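Local coordinates for protein porin B (Pseudomonas putida, PDB 4GEY) that probably forms a beta-barrel channel in the outer membrane through which sugars such as glucose are taken up, at residues A[49-54]-A[120-125]; A[68-73]-A[97-102]; A[162-167]-A[431-436]. The protein carries 2 engineered substitutions. All coordinates share one frame; numbering follows the deposited sequence.

Contact 1: residues A[49-54]-A[120-125]; sequences VGEVAG and QEVWGR. With BGC (beta-D-glucopyranose), chain B.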
loop_
_atom_site.group_PDB
_atom_site.type_symbol
_atom_site.label_atom_id
_atom_site.label_comp_id
_atom_site.label_asym_id
_atom_site.label_seq_id
_atom_site.Cartn_x
_atom_site.Cartn_y
_atom_site.Cartn_z
ATOM N N VAL A 49 -2.700 -14.432 2.618
ATOM C CA VAL A 49 -2.881 -13.404 3.641
ATOM C C VAL A 49 -4.345 -13.331 4.000
ATOM O O VAL A 49 -5.178 -13.134 3.125
ATOM C CB VAL A 49 -2.435 -11.984 3.165
ATOM C CG1 VAL A 49 -2.695 -10.949 4.259
ATOM C CG2 VAL A 49 -0.983 -11.980 2.757
ATOM N N GLY A 50 -4.663 -13.500 5.280
ATOM C CA GLY A 50 -6.035 -13.363 5.724
ATOM C C GLY A 50 -6.126 -12.283 6.783
ATOM O O GLY A 50 -5.324 -12.278 7.714
ATOM N N GLU A 51 -7.083 -11.366 6.633
ATOM C CA GLU A 51 -7.321 -10.329 7.634
ATOM C C GLU A 51 -8.758 -10.293 8.178
ATOM O O GLU A 51 -9.720 -10.161 7.416
ATOM C CB GLU A 51 -6.940 -8.962 7.077
ATOM C CG GLU A 51 -5.457 -8.667 7.164
ATOM C CD GLU A 51 -4.967 -7.744 6.066
ATOM O OE1 GLU A 51 -5.785 -6.971 5.508
ATOM O OE2 GLU A 51 -3.758 -7.809 5.757
ATOM N N VAL A 52 -8.892 -10.403 9.500
ATOM C CA VAL A 52 -10.184 -10.302 10.175
ATOM C C VAL A 52 -10.299 -8.966 10.886
ATOM O O VAL A 52 -9.328 -8.502 11.476
ATOM C CB VAL A 52 -10.334 -11.381 11.261
ATOM C CG1 VAL A 52 -11.688 -11.268 11.937
ATOM C CG2 VAL A 52 -10.146 -12.761 10.669
ATOM N N ALA A 53 -11.482 -8.358 10.855
ATOM C CA ALA A 53 -11.718 -7.130 11.620
ATOM C C ALA A 53 -13.131 -7.059 12.187
ATOM O O ALA A 53 -14.114 -7.379 11.507
ATOM C CB ALA A 53 -11.425 -5.914 10.780
ATOM N N GLY A 54 -13.225 -6.644 13.442
ATOM C CA GLY A 54 -14.508 -6.501 14.091
ATOM C C GLY A 54 -14.533 -5.244 14.928
ATOM O O GLY A 54 -13.574 -4.951 15.632
ATOM N N GLN A 120 -8.540 -3.241 7.023
ATOM C CA GLN A 120 -8.168 -4.521 6.444
ATOM C C GLN A 120 -7.429 -4.270 5.138
ATOM O O GLN A 120 -8.033 -4.359 4.062
ATOM C CB GLN A 120 -9.404 -5.392 6.199
ATOM C CG GLN A 120 -10.056 -5.905 7.455
ATOM C CD GLN A 120 -11.514 -6.332 7.238
ATOM O OE1 GLN A 120 -12.445 -5.534 7.433
ATOM N NE2 GLN A 120 -11.714 -7.592 6.843
ATOM N N GLU A 121 -6.131 -3.968 5.235
ATOM C CA GLU A 121 -5.329 -3.576 4.064
ATOM C C GLU A 121 -5.486 -4.541 2.900
ATOM O O GLU A 121 -5.398 -4.149 1.755
ATOM C CB GLU A 121 -3.833 -3.448 4.406
ATOM C CG GLU A 121 -3.129 -4.755 4.838
ATOM C CD GLU A 121 -2.624 -5.599 3.669
ATOM O OE1 GLU A 121 -2.193 -6.754 3.887
ATOM O OE2 GLU A 121 -2.622 -5.105 2.524
ATOM N N VAL A 122 -5.707 -5.814 3.176
ATOM C CA VAL A 122 -5.699 -6.759 2.080
ATOM C C VAL A 122 -6.949 -6.649 1.183
ATOM O O VAL A 122 -6.962 -7.178 0.068
ATOM C CB VAL A 122 -5.477 -8.182 2.576
ATOM C CG1 VAL A 122 -6.798 -8.788 3.043
ATOM C CG2 VAL A 122 -4.840 -8.997 1.484
ATOM N N TRP A 123 -7.987 -5.958 1.663
ATOM C CA TRP A 123 -9.209 -5.776 0.882
ATOM C C TRP A 123 -9.085 -4.668 -0.172
ATOM O O TRP A 123 -8.562 -3.583 0.106
ATOM C CB TRP A 123 -10.392 -5.428 1.777
ATOM C CG TRP A 123 -11.680 -5.268 0.996
ATOM C CD1 TRP A 123 -12.603 -6.242 0.735
ATOM C CD2 TRP A 123 -12.185 -4.076 0.370
ATOM N NE1 TRP A 123 -13.642 -5.738 -0.007
ATOM C CE2 TRP A 123 -13.411 -4.410 -0.246
ATOM C CE3 TRP A 123 -11.719 -2.762 0.265
ATOM C CZ2 TRP A 123 -14.176 -3.482 -0.953
ATOM C CZ3 TRP A 123 -12.489 -1.838 -0.442
ATOM C CH2 TRP A 123 -13.695 -2.201 -1.034
ATOM N N GLY A 124 -9.607 -4.918 -1.368
ATOM C CA GLY A 124 -9.758 -3.837 -2.318
ATOM C C GLY A 124 -9.391 -4.188 -3.744
ATOM O O GLY A 124 -8.773 -5.220 -3.997
ATOM N N ARG A 125 -9.798 -3.314 -4.662
ATOM C CA ARG A 125 -9.500 -3.425 -6.083
ATOM C C ARG A 125 -10.260 -4.529 -6.775
ATOM O O ARG A 125 -9.792 -5.054 -7.782
ATOM C CB ARG A 125 -7.992 -3.562 -6.366
ATOM C CG ARG A 125 -7.129 -2.464 -5.746
ATOM C CD ARG A 125 -7.625 -1.074 -6.102
ATOM N NE ARG A 125 -6.547 -0.100 -6.013
ATOM C CZ ARG A 125 -6.663 1.178 -6.355
ATOM N NH1 ARG A 125 -7.820 1.642 -6.806
ATOM N NH2 ARG A 125 -5.616 1.992 -6.243
HETATM C C2 BGC B . -5.587 -2.972 -1.020
HETATM C C3 BGC B . -4.221 -3.002 -0.721
HETATM C C4 BGC B . -3.401 -2.541 -1.839
HETATM C C5 BGC B . -3.803 -1.124 -2.354
HETATM C C6 BGC B . -3.235 -0.755 -3.530
HETATM C C1 BGC B . -6.049 -1.646 -1.334
HETATM O O1 BGC B . -7.399 -1.713 -1.626
HETATM O O2 BGC B . -6.332 -3.487 0.132
HETATM O O3 BGC B . -3.856 -4.372 -0.337
HETATM O O4 BGC B . -2.056 -2.578 -1.453
HETATM O O5 BGC B . -5.324 -1.139 -2.483
HETATM O O6 BGC B . -3.739 -1.251 -4.725
#
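Glu51 reaches from strand 42-57 to the loop at 120-125, where its OE1 accepts a hydrogen bond from the backbone N of Val122 at 2.6 Å. The N-H meets OE1 on the syn side of the carboxylate, 16° out of its plane. The other oxygen, Glu51 OE2, lies 2.7 Å from Glu121 OE1, the two carboxylate planes turned 57° apart, and Glu121 OE1 also holds a salt bridge to Lys431. Gln120 lays CG and CD against the Ala53 methyl and sends NE2 to Glu51 O in a weak hydrogen bond of 3.3 Å, while its OE1 accepts one from Leu103 N. Beyond Glu51, Val49 CG1 meets Val122 CG2 at 4.0 Å. Residues 120-123 form a type I turn closed by Trp123 N on Gln120 O. As modelled, glucose O3 donates to Glu121 O and O1 to Trp123 O, though the fine placement of the sugar is doubtful. Arg125 NE adds a nearly straight 3.3 Å bond to glucose O6. The arrangement is that of a sugar-binding loop folded into a porin barrel, with two of its backbone carbonyls and Arg125 NE facing the glucose and Glu51 of a wall strand bonded to the turn.

Contact 2: residues A[68-73]-A[97-102]; sequences YSDQFA and ERSGRN. With DMU (decyl-beta-D-maltopyranoside), chain N; BGC (beta-D-glucopyranose), chain B; C8E ((hydroxyethyloxy)tri(ethyloxy)octane), chain H; C8E ((hydroxyethyloxy)tri(ethyloxy)octane), chain I.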
loop_
_atom_site.group_PDB
_atom_site.type_symbol
_atom_site.label_atom_id
_atom_site.label_comp_id
_atom_site.label_asym_id
_atom_site.label_seq_id
_atom_site.Cartn_x
_atom_site.Cartn_y
_atom_site.Cartn_z
ATOM N N TYR A 68 -14.220 -10.326 7.070
ATOM C CA TYR A 68 -13.042 -11.089 6.728
ATOM C C TYR A 68 -12.699 -10.895 5.270
ATOM O O TYR A 68 -13.569 -10.896 4.405
ATOM C CB TYR A 68 -13.250 -12.568 7.012
ATOM C CG TYR A 68 -12.066 -13.423 6.634
ATOM C CD1 TYR A 68 -10.951 -13.501 7.457
ATOM C CD2 TYR A 68 -12.061 -14.155 5.454
ATOM C CE1 TYR A 68 -9.869 -14.282 7.114
ATOM C CE2 TYR A 68 -10.993 -14.942 5.106
ATOM C CZ TYR A 68 -9.907 -15.005 5.942
ATOM O OH TYR A 68 -8.846 -15.783 5.594
ATOM N N SER A 69 -11.412 -10.749 5.010
ATOM C CA SER A 69 -10.938 -10.471 3.678
ATOM C C SER A 69 -9.644 -11.238 3.544
ATOM O O SER A 69 -8.916 -11.386 4.522
ATOM C CB SER A 69 -10.670 -8.978 3.570
ATOM O OG SER A 69 -10.969 -8.511 2.282
ATOM N N ASP A 70 -9.347 -11.744 2.354
ATOM C CA ASP A 70 -8.085 -12.456 2.161
ATOM C C ASP A 70 -7.489 -12.349 0.753
ATOM O O ASP A 70 -8.064 -11.719 -0.142
ATOM C CB ASP A 70 -8.188 -13.923 2.617
ATOM C CG ASP A 70 -9.100 -14.777 1.731
ATOM O OD1 ASP A 70 -9.600 -14.295 0.692
ATOM O OD2 ASP A 70 -9.314 -15.964 2.085
ATOM N N GLN A 71 -6.338 -12.981 0.567
ATOM C CA GLN A 71 -5.630 -12.913 -0.705
ATOM C C GLN A 71 -4.746 -14.133 -0.874
ATOM O O GLN A 71 -4.056 -14.556 0.061
ATOM C CB GLN A 71 -4.800 -11.622 -0.794
ATOM C CG GLN A 71 -3.961 -11.454 -2.058
ATOM C CD GLN A 71 -3.009 -10.231 -1.988
ATOM O OE1 GLN A 71 -3.353 -9.115 -2.406
ATOM N NE2 GLN A 71 -1.813 -10.450 -1.462
ATOM N N PHE A 72 -4.809 -14.722 -2.061
ATOM C CA PHE A 72 -3.871 -15.756 -2.460
ATOM C C PHE A 72 -2.980 -15.157 -3.537
ATOM O O PHE A 72 -3.445 -14.380 -4.371
ATOM C CB PHE A 72 -4.608 -16.967 -3.022
ATOM C CG PHE A 72 -5.168 -17.892 -1.971
ATOM C CD1 PHE A 72 -4.409 -18.953 -1.483
ATOM C CD2 PHE A 72 -6.464 -17.718 -1.489
ATOM C CE1 PHE A 72 -4.928 -19.824 -0.517
ATOM C CE2 PHE A 72 -6.984 -18.573 -0.532
ATOM C CZ PHE A 72 -6.213 -19.632 -0.045
ATOM N N ALA A 73 -1.701 -15.503 -3.521
ATOM C CA ALA A 73 -0.784 -15.002 -4.539
ATOM C C ALA A 73 0.061 -16.139 -5.120
ATOM O O ALA A 73 0.830 -16.783 -4.410
ATOM C CB ALA A 73 0.088 -13.901 -3.967
ATOM N N GLU A 97 -5.818 -13.700 -6.310
ATOM C CA GLU A 97 -7.256 -13.565 -6.136
ATOM C C GLU A 97 -7.522 -13.171 -4.695
ATOM O O GLU A 97 -6.861 -13.647 -3.772
ATOM C CB GLU A 97 -8.042 -14.818 -6.538
ATOM C CG GLU A 97 -8.159 -15.876 -5.456
ATOM C CD GLU A 97 -9.587 -16.365 -5.255
ATOM O OE1 GLU A 97 -10.480 -15.515 -5.040
ATOM O OE2 GLU A 97 -9.812 -17.601 -5.305
ATOM N N ARG A 98 -8.474 -12.261 -4.525
ATOM C CA ARG A 98 -8.832 -11.730 -3.227
ATOM C C ARG A 98 -10.307 -12.006 -2.994
ATOM O O ARG A 98 -11.074 -12.061 -3.940
ATOM C CB ARG A 98 -8.603 -10.222 -3.227
ATOM C CG ARG A 98 -7.151 -9.801 -3.304
ATOM C CD ARG A 98 -7.062 -8.300 -3.374
ATOM N NE ARG A 98 -5.795 -7.792 -2.875
ATOM C CZ ARG A 98 -5.615 -6.543 -2.465
ATOM N NH1 ARG A 98 -6.632 -5.697 -2.485
ATOM N NH2 ARG A 98 -4.432 -6.148 -2.020
ATOM N N SER A 99 -10.705 -12.167 -1.737
ATOM C CA SER A 99 -12.100 -12.435 -1.393
ATOM C C SER A 99 -12.464 -11.734 -0.107
ATOM O O SER A 99 -11.610 -11.531 0.757
ATOM C CB SER A 99 -12.319 -13.931 -1.194
ATOM O OG SER A 99 -12.925 -14.501 -2.329
ATOM N N GLY A 100 -13.734 -11.379 0.037
ATOM C CA GLY A 100 -14.216 -10.921 1.321
ATOM C C GLY A 100 -14.720 -9.501 1.399
ATOM O O GLY A 100 -14.829 -8.803 0.392
ATOM N N ARG A 101 -15.023 -9.081 2.625
ATOM C CA ARG A 101 -15.635 -7.789 2.892
ATOM C C ARG A 101 -14.805 -6.973 3.878
ATOM O O ARG A 101 -13.993 -7.525 4.625
ATOM C CB ARG A 101 -17.046 -7.993 3.450
ATOM C CG ARG A 101 -18.055 -8.523 2.448
ATOM C CD ARG A 101 -19.463 -8.410 2.998
ATOM N NE ARG A 101 -19.674 -9.336 4.106
ATOM C CZ ARG A 101 -20.818 -9.458 4.773
ATOM N NH1 ARG A 101 -21.867 -8.708 4.454
ATOM N NH2 ARG A 101 -20.909 -10.333 5.763
ATOM N N ASN A 102 -15.037 -5.659 3.888
ATOM C CA ASN A 102 -14.242 -4.715 4.668
ATOM C C ASN A 102 -15.062 -4.004 5.733
ATOM O O ASN A 102 -16.030 -3.314 5.409
ATOM C CB ASN A 102 -13.639 -3.652 3.748
ATOM C CG ASN A 102 -12.613 -2.777 4.456
ATOM O OD1 ASN A 102 -12.560 -2.728 5.689
ATOM N ND2 ASN A 102 -11.766 -2.104 3.674
HETATM C C1 DMU N . -18.775 -14.238 8.127
HETATM C C2 DMU N . -20.045 -13.740 7.657
HETATM C C3 DMU N . -20.957 -13.145 8.663
HETATM C C4 DMU N . -20.262 -12.282 9.748
HETATM O O5 DMU N . -18.860 -12.833 10.071
HETATM C C6 DMU N . -18.055 -13.327 8.986
HETATM O O7 DMU N . -21.960 -12.326 8.012
HETATM O O16 DMU N . -16.928 -13.980 9.569
HETATM C C18 DMU N . -15.688 -13.309 9.706
HETATM C C19 DMU N . -14.629 -14.037 10.567
HETATM C C22 DMU N . -14.134 -15.431 10.069
HETATM C C25 DMU N . -12.916 -16.013 10.779
HETATM C C28 DMU N . -11.567 -16.012 10.087
HETATM C C31 DMU N . -10.337 -16.334 10.915
HETATM O O49 DMU N . -17.896 -14.568 6.973
HETATM O O55 DMU N . -20.734 -14.794 6.895
HETATM C C57 DMU N . -20.963 -12.270 10.906
HETATM O O61 DMU N . -20.437 -11.552 11.971
HETATM C C5 DMU N . -24.129 -11.648 7.460
HETATM C C7 DMU N . -24.055 -10.327 8.002
HETATM C C8 DMU N . -24.552 -10.197 9.396
HETATM C C9 DMU N . -24.315 -11.420 10.363
HETATM O O1 DMU N . -23.693 -12.639 9.626
HETATM C C10 DMU N . -23.324 -12.609 8.209
HETATM O O2 DMU N . -24.037 -9.029 9.985
HETATM O O3 DMU N . -23.735 -11.660 6.037
HETATM O O4 DMU N . -24.821 -9.465 7.116
HETATM C C11 DMU N . -25.436 -11.786 10.968
HETATM O O6 DMU N . -26.041 -10.864 11.801
HETATM C C2 BGC B . -5.587 -2.972 -1.020
HETATM C C3 BGC B . -4.221 -3.002 -0.721
HETATM C C4 BGC B . -3.401 -2.541 -1.839
HETATM C C5 BGC B . -3.803 -1.124 -2.354
HETATM C C6 BGC B . -3.235 -0.755 -3.530
HETATM C C1 BGC B . -6.049 -1.646 -1.334
HETATM O O1 BGC B . -7.399 -1.713 -1.626
HETATM O O2 BGC B . -6.332 -3.487 0.132
HETATM O O3 BGC B . -3.856 -4.372 -0.337
HETATM O O4 BGC B . -2.056 -2.578 -1.453
HETATM O O5 BGC B . -5.324 -1.139 -2.483
HETATM O O6 BGC B . -3.739 -1.251 -4.725
HETATM C C1 C8E H . -17.013 -16.418 4.471
HETATM C C2 C8E H . -16.101 -16.925 5.576
HETATM C C3 C8E H . -14.710 -17.210 5.005
HETATM C C4 C8E H . -13.668 -17.339 6.115
HETATM C C5 C8E H . -13.005 -18.715 6.138
HETATM C C6 C8E H . -11.500 -18.590 6.386
HETATM C C7 C8E H . -11.139 -18.827 7.846
HETATM C C8 C8E H . -9.689 -18.458 8.151
HETATM O O9 C8E H . -8.856 -19.598 8.185
HETATM C C10 C8E H . -7.521 -19.280 7.853
HETATM C C2 C8E I . -11.549 -18.072 -1.523
HETATM C C3 C8E I . -11.986 -17.478 -0.186
HETATM C C4 C8E I . -12.989 -18.371 0.549
HETATM C C5 C8E I . -12.601 -18.535 2.020
HETATM C C6 C8E I . -11.788 -19.806 2.251
HETATM C C7 C8E I . -10.506 -19.532 3.039
HETATM C C8 C8E I . -9.670 -20.800 3.215
HETATM O O9 C8E I . -8.277 -20.531 3.237
HETATM C C10 C8E I . -7.672 -20.601 4.520
HETATM C C11 C8E I . -6.142 -20.644 4.383
HETATM O O12 C8E I . -5.471 -20.536 5.633
HETATM C C13 C8E I . -4.102 -20.915 5.584
HETATM C C14 C8E I . -3.559 -21.302 6.963
#
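Asp70 and Ser99 pair through both backbone N atoms and carbonyls, with Asp70 N to Ser99 O at 2.8 Å, where 68-73, within strand 66-79, runs antiparallel to 97-100. Phe72 pairs with Glu97 in the same way. Past Gly100 the pairing continues with Arg101 N donating to Tyr68 O at 2.9 Å.

The polar side-chain contact belongs to Gln71 and Arg98, which lie side by side and point the same way on one face of the sheet. Their CG atoms touch at 3.8 Å. Arg98 runs extended from CG to NE, and its guanidinium edge then grips the single oxygen Gln71 OE1 side-on, with NE at 2.8 Å and NH2 at 3.2 Å. OE1 lies only 4° out of the guanidinium plane on the NE bond, and it also accepts a hydrogen bond from Trp186 NE1. Arg98 NH2 also donates to glucose O3, while NH1 reaches Gly124 O.

The opposite face, with Asp70, Phe72, Glu97 and Ser99, lies against bound detergent. Ser99 CB meets the octyl chain of one C8E at 3.7 Å, and the Tyr68 ring touches the decyl chain of the maltoside through CD1 and a second C8E through CD2. Arg101 NH2 donates to an oxygen of the maltoside headgroup.

An alanine at Arg98 would probably leave Gly124 O and glucose O3 without their arginine partner and the Gln71 amide less firmly held, with Trp186 NE1 still bonded to its OE1. The two faces are thus chemically unlike: one is lined with bonded polar groups suited to a sugar, the other is wetted by detergent as a membrane-facing barrel wall would be.

Contact 3: residues A[162-167]-A[431-436]; sequences PCDFQN and KIQSSF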
loop_
_atom_site.group_PDB
_atom_site.type_symbol
_atom_site.label_atom_id
_atom_site.label_comp_id
_atom_site.label_asym_id
_atom_site.label_seq_id
_atom_site.Cartn_x
_atom_site.Cartn_y
_atom_site.Cartn_z
ATOM N N PRO A 162 7.007 -2.046 3.842
ATOM C CA PRO A 162 6.506 -3.410 4.106
ATOM C C PRO A 162 5.019 -3.451 4.436
ATOM O O PRO A 162 4.334 -2.423 4.477
ATOM C CB PRO A 162 7.314 -3.863 5.330
ATOM C CG PRO A 162 8.533 -3.012 5.338
ATOM C CD PRO A 162 8.088 -1.668 4.772
ATOM N N CYS A 163 4.514 -4.645 4.695
ATOM C CA CYS A 163 3.088 -4.801 4.932
ATOM C C CYS A 163 2.817 -5.807 6.039
ATOM O O CYS A 163 2.180 -6.842 5.818
ATOM C CB CYS A 163 2.371 -5.230 3.656
ATOM S SG CYS A 163 0.586 -5.073 3.770
ATOM N N ASP A 164 3.301 -5.491 7.233
ATOM C CA ASP A 164 3.055 -6.348 8.379
ATOM C C ASP A 164 1.835 -5.882 9.176
ATOM O O ASP A 164 1.093 -6.717 9.714
ATOM C CB ASP A 164 4.298 -6.467 9.255
ATOM C CG ASP A 164 5.353 -7.366 8.638
ATOM O OD1 ASP A 164 4.972 -8.287 7.877
ATOM O OD2 ASP A 164 6.561 -7.152 8.909
ATOM N N PHE A 165 1.622 -4.562 9.240
ATOM C CA PHE A 165 0.457 -3.997 9.925
ATOM C C PHE A 165 -0.820 -4.413 9.182
ATOM O O PHE A 165 -0.762 -4.817 8.031
ATOM C CB PHE A 165 0.545 -2.467 10.010
ATOM C CG PHE A 165 1.531 -1.959 11.034
ATOM C CD1 PHE A 165 2.879 -1.805 10.712
ATOM C CD2 PHE A 165 1.106 -1.609 12.314
ATOM C CE1 PHE A 165 3.786 -1.336 11.651
ATOM C CE2 PHE A 165 2.012 -1.140 13.268
ATOM C CZ PHE A 165 3.349 -1.001 12.937
ATOM N N GLN A 166 -1.970 -4.342 9.839
ATOM C CA GLN A 166 -3.212 -4.660 9.159
ATOM C C GLN A 166 -3.815 -3.398 8.546
ATOM O O GLN A 166 -4.455 -3.438 7.486
ATOM C CB GLN A 166 -4.208 -5.313 10.117
ATOM C CG GLN A 166 -5.498 -5.759 9.431
ATOM C CD GLN A 166 -6.261 -6.797 10.226
ATOM O OE1 GLN A 166 -5.690 -7.784 10.700
ATOM N NE2 GLN A 166 -7.559 -6.577 10.388
ATOM N N ASN A 167 -3.608 -2.279 9.233
ATOM C CA ASN A 167 -4.144 -1.003 8.806
ATOM C C ASN A 167 -3.386 -0.446 7.589
ATOM O O ASN A 167 -2.161 -0.393 7.583
ATOM C CB ASN A 167 -4.075 -0.026 9.965
ATOM C CG ASN A 167 -4.851 1.239 9.709
ATOM O OD1 ASN A 167 -4.434 2.098 8.929
ATOM N ND2 ASN A 167 -5.979 1.374 10.380
ATOM N N LYS A 431 -4.359 -10.741 11.778
ATOM C CA LYS A 431 -3.744 -10.832 10.464
ATOM C C LYS A 431 -2.903 -12.088 10.385
ATOM O O LYS A 431 -2.109 -12.370 11.280
ATOM C CB LYS A 431 -2.910 -9.579 10.155
ATOM C CG LYS A 431 -2.216 -9.636 8.818
ATOM C CD LYS A 431 -1.757 -8.259 8.346
ATOM C CE LYS A 431 -0.935 -8.383 7.074
ATOM N NZ LYS A 431 -0.685 -7.085 6.414
ATOM N N ILE A 432 -3.106 -12.843 9.315
ATOM C CA ILE A 432 -2.417 -14.106 9.096
ATOM C C ILE A 432 -1.614 -14.060 7.801
ATOM O O ILE A 432 -2.121 -13.615 6.763
ATOM C CB ILE A 432 -3.419 -15.259 8.965
ATOM C CG1 ILE A 432 -4.160 -15.484 10.272
ATOM C CG2 ILE A 432 -2.716 -16.538 8.537
ATOM C CD1 ILE A 432 -4.887 -16.807 10.286
ATOM N N GLN A 433 -0.369 -14.527 7.858
ATOM C CA GLN A 433 0.469 -14.613 6.671
ATOM C C GLN A 433 1.044 -15.997 6.562
ATOM O O GLN A 433 1.630 -16.501 7.508
ATOM C CB GLN A 433 1.605 -13.604 6.734
ATOM C CG GLN A 433 1.154 -12.171 6.677
ATOM C CD GLN A 433 2.258 -11.219 7.079
ATOM O OE1 GLN A 433 3.038 -11.512 7.984
ATOM N NE2 GLN A 433 2.342 -10.078 6.404
ATOM N N SER A 434 0.892 -16.623 5.405
ATOM C CA SER A 434 1.452 -17.953 5.229
ATOM C C SER A 434 1.911 -18.261 3.801
ATOM O O SER A 434 1.275 -17.848 2.821
ATOM C CB SER A 434 0.449 -19.001 5.683
ATOM O OG SER A 434 1.077 -20.261 5.698
ATOM N N SER A 435 3.016 -18.995 3.693
ATOM C CA SER A 435 3.522 -19.417 2.396
ATOM C C SER A 435 3.499 -20.928 2.283
ATOM O O SER A 435 3.986 -21.643 3.162
ATOM C CB SER A 435 4.926 -18.873 2.137
ATOM O OG SER A 435 5.733 -18.959 3.289
ATOM N N PHE A 436 2.913 -21.404 1.190
ATOM C CA PHE A 436 2.710 -22.827 0.987
ATOM C C PHE A 436 3.931 -23.439 0.337
ATOM O O PHE A 436 4.658 -22.733 -0.355
ATOM C CB PHE A 436 1.474 -23.074 0.124
ATOM C CG PHE A 436 0.189 -22.698 0.792
ATOM C CD1 PHE A 436 -0.248 -23.379 1.900
ATOM C CD2 PHE A 436 -0.578 -21.666 0.311
ATOM C CE1 PHE A 436 -1.425 -23.027 2.512
ATOM C CE2 PHE A 436 -1.754 -21.318 0.917
ATOM C CZ PHE A 436 -2.178 -21.993 2.013
ATOM O OXT PHE A 436 4.201 -24.634 0.490
#
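Lys431 leaves strand 425-435 and crosses to the loop at 162-167, meeting it at nearly every step. Its CB sits 3.4 Å from Gln166 OE1, the two side chains sliding past each other in opposite directions. A chi1 of 178° sets CG anti to the backbone N, and the later torsions, all near anti, keep the chain extended to NZ. CD packs against Asp164 O at 3.5 Å, and CE lies about 3.7 Å from both Cys163 O and Phe165 O. At the tip, NZ donates to both of these oxygens: to Phe165 O at 2.8 Å, 35° off the carbonyl plane, and to Cys163 O at 2.9 Å, from well above the plane. Cys163 SG, tied to Cys171 in a disulfide, is 3.6 Å from NZ. The charge of NZ is met by a salt bridge to Glu121. Two residues further along the strand, Gln433 crosses Asp164 at about a right angle, with NE2 3.5 Å from OD1, while its OE1 accepts a bond from Arg407. Gln166 in turn sends NE2 to Val52 O.

One ammonium group thus draws together two loop carbonyls and a carboxylate, so that the last wall strand holds the disulfide-bearing loop through a polar link around a buried lysine, and the neighbouring Glu121 is likely to stabilise the positive charge of the lysine.

Overall arrangement
The three contacts form one continuous patch of the barrel wall with the loops folded against its inner side. Strand 42-57 stands between strand 66-79 and the last strand, 425-435, so contact 1 is flanked by contact 2, centres about 6 Å apart, and contact 3, about 10 Å away. Contacts 2 and 3 are about 12 Å apart between centres. Backbone pairing ties contact 1 to both neighbours: Glu51 N lies 2.8 Å from Ser69 O of contact 2, and Gly50 O 2.8 Å from Ile432 N of contact 3. Contacts 1 and 2 both touch the glucose, which also has Asn185, Trp186 and Pro187 around it; contact 3 lies farther off, its Cys163 side chain about 6 Å from the sugar.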